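Local structure of hemagglutinin (Pseudomonas aeruginosa, 6D7Y) at residues G34-S39 with N44-K49. The protein is the toxic C-terminal tip of CdiA, which probably acts in contact-dependent growth inhibition of neighbouring bacteria and is bound by an immunity protein. Numbering follows the deposited sequence.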
loop_
_atom_site.group_PDB
_atom_site.type_symbol
_atom_site.label_atom_id
_atom_site.label_comp_id
_atom_site.label_asym_id
_atom_site.label_seq_id
_atom_site.Cartn_x
_atom_site.Cartn_y
_atom_site.Cartn_z
ATOM N N GLY A 34 -3.189 10.940 -4.680
ATOM C CA GLY A 34 -3.825 11.337 -5.940
ATOM C C GLY A 34 -5.190 10.644 -5.968
ATOM O O GLY A 34 -5.356 9.544 -5.413
ATOM N N LYS A 35 -6.188 11.282 -6.567
ATOM C CA LYS A 35 -7.526 10.681 -6.646
ATOM C C LYS A 35 -7.560 9.409 -7.484
ATOM O O LYS A 35 -6.873 9.316 -8.499
ATOM C CB LYS A 35 -8.524 11.679 -7.233
ATOM C CG LYS A 35 -8.955 12.780 -6.285
ATOM C CD LYS A 35 -9.941 12.274 -5.236
ATOM C CE LYS A 35 -10.466 13.394 -4.343
ATOM N NZ LYS A 35 -11.161 14.480 -5.095
ATOM N N VAL A 36 -8.340 8.431 -7.038
ATOM C CA VAL A 36 -8.528 7.196 -7.771
ATOM C C VAL A 36 -9.799 7.402 -8.586
ATOM O O VAL A 36 -10.821 7.842 -8.056
ATOM C CB VAL A 36 -8.724 5.974 -6.836
ATOM C CG1 VAL A 36 -9.109 4.729 -7.629
ATOM C CG2 VAL A 36 -7.473 5.716 -6.023
ATOM N N LYS A 37 -9.732 7.113 -9.875
ATOM C CA LYS A 37 -10.899 7.252 -10.738
ATOM C C LYS A 37 -11.003 6.034 -11.617
ATOM O O LYS A 37 -10.053 5.263 -11.748
ATOM C CB LYS A 37 -10.793 8.503 -11.600
ATOM C CG LYS A 37 -10.722 9.796 -10.807
ATOM C CD LYS A 37 -10.592 10.987 -11.735
ATOM C CE LYS A 37 -10.506 12.290 -10.962
ATOM N NZ LYS A 37 -10.385 13.446 -11.889
ATOM N N GLY A 38 -12.174 5.854 -12.203
ATOM C CA GLY A 38 -12.413 4.746 -13.099
ATOM C C GLY A 38 -12.831 3.476 -12.410
ATOM O O GLY A 38 -12.891 3.398 -11.181
ATOM N N SER A 39 -13.111 2.479 -13.242
ATOM C CA SER A 39 -13.544 1.146 -12.832
ATOM C C SER A 39 -12.726 0.514 -11.713
ATOM O O SER A 39 -11.510 0.708 -11.623
ATOM C CB SER A 39 -13.469 0.203 -14.049
ATOM O OG SER A 39 -13.667 -1.161 -13.692
ATOM N N ASN A 44 -6.276 -1.876 -9.119
ATOM C CA ASN A 44 -5.094 -2.690 -8.908
ATOM C C ASN A 44 -3.874 -2.128 -9.615
ATOM O O ASN A 44 -2.797 -2.061 -9.028
ATOM C CB ASN A 44 -5.299 -4.125 -9.371
ATOM C CG ASN A 44 -4.111 -4.996 -9.054
ATOM O OD1 ASN A 44 -3.823 -5.249 -7.901
ATOM N ND2 ASN A 44 -3.414 -5.454 -10.085
ATOM N N GLU A 45 -4.025 -1.734 -10.878
ATOM C CA GLU A 45 -2.889 -1.204 -11.615
ATOM C C GLU A 45 -2.390 0.125 -11.054
ATOM O O GLU A 45 -1.191 0.359 -11.022
ATOM C CB GLU A 45 -3.220 -1.054 -13.101
ATOM C CG GLU A 45 -2.057 -0.620 -14.008
ATOM C CD GLU A 45 -0.895 -1.620 -14.117
ATOM O OE1 GLU A 45 -0.776 -2.556 -13.289
ATOM O OE2 GLU A 45 -0.070 -1.452 -15.041
ATOM N N GLN A 46 -3.304 0.992 -10.629
ATOM C CA GLN A 46 -2.915 2.283 -10.063
ATOM C C GLN A 46 -2.202 2.073 -8.737
ATOM O O GLN A 46 -1.316 2.846 -8.367
ATOM C CB GLN A 46 -4.132 3.168 -9.819
ATOM C CG GLN A 46 -4.931 3.473 -11.081
ATOM C CD GLN A 46 -6.129 4.351 -10.788
ATOM O OE1 GLN A 46 -5.984 5.482 -10.306
ATOM N NE2 GLN A 46 -7.327 3.849 -11.099
ATOM N N ALA A 47 -2.619 1.037 -8.027
ATOM C CA ALA A 47 -2.028 0.718 -6.730
ATOM C C ALA A 47 -0.647 0.079 -6.899
ATOM O O ALA A 47 0.258 0.337 -6.102
ATOM C CB ALA A 47 -2.966 -0.157 -5.925
HETATM N N MSE A 48 -0.486 -0.737 -7.941
HETATM C CA MSE A 48 0.789 -1.381 -8.223
HETATM C C MSE A 48 1.793 -0.343 -8.644
HETATM O O MSE A 48 2.990 -0.505 -8.385
HETATM C CB MSE A 48 0.651 -2.470 -9.285
HETATM C CG MSE A 48 0.016 -3.745 -8.733
HETATM SE SE MSE A 48 1.040 -4.598 -7.260
HETATM C CE MSE A 48 2.834 -4.434 -8.065
ATOM N N LYS A 49 1.328 0.724 -9.298
ATOM C CA LYS A 49 2.216 1.823 -9.710
ATOM C C LYS A 49 2.814 2.476 -8.453
ATOM O O LYS A 49 4.041 2.657 -8.366
ATOM C CB LYS A 49 1.474 2.851 -10.570
ATOM C CG LYS A 49 2.271 4.102 -10.915
ATOM C CD LYS A 49 1.499 5.016 -11.857
ATOM C CE LYS A 49 2.043 6.441 -11.831
ATOM N NZ LYS A 49 3.489 6.541 -12.165
#
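The CA atoms of Val36 and Gln46, 7.8 Å apart, are the nearest pair across the contact, where the loop 34-39 runs past the flank of the helical segment 44-49. The loop is extended from Lys35 to Lys37, and both of its glycines have positive phi, Gly34 as the first residue past helix 30-33 and Gly38 (phi 86°) within the loop. Segment 44-49 keeps regular helical bonds, among them Met48 N to Asn44 O.

Gln46 is the helix residue that spans the gap. Its CG lies anti to the carbonyl carbon (chi1 -60°) and the chain is extended beyond it, which carries the terminal amide straight out to the loop. There NE2 donates a moderately bent hydrogen bond (N-H...O 149°) to the backbone carbonyl of Lys37, with 3.1 Å between Gln46 NE2 and Lys37 O. The donor lies in the carbonyl plane, whereas the acceptor sits slightly out of the plane of the glutamine amide. The bond ties the loop between helices 30-33 and 40-56 to the second turn of helix 40-56, at the protein surface. On the other branch of the amide, Gln46 OE1 rests 4.0 Å from Val36 CA, in van der Waals contact.

Val36 supplies the apolar part. Its CG1, anti to the backbone N, approaches the amide end of Gln46, with CG1 4.0 Å from Gln46 NE2. Both side chains also touch Leu22 of helix 17-28, and Val36 reaches Ala26 one turn further along, joining loop and helix over a common apolar neighbour. Lys35 and Lys37 direct their CB atoms away from the helical segment; Lys37 takes part through its carbonyl.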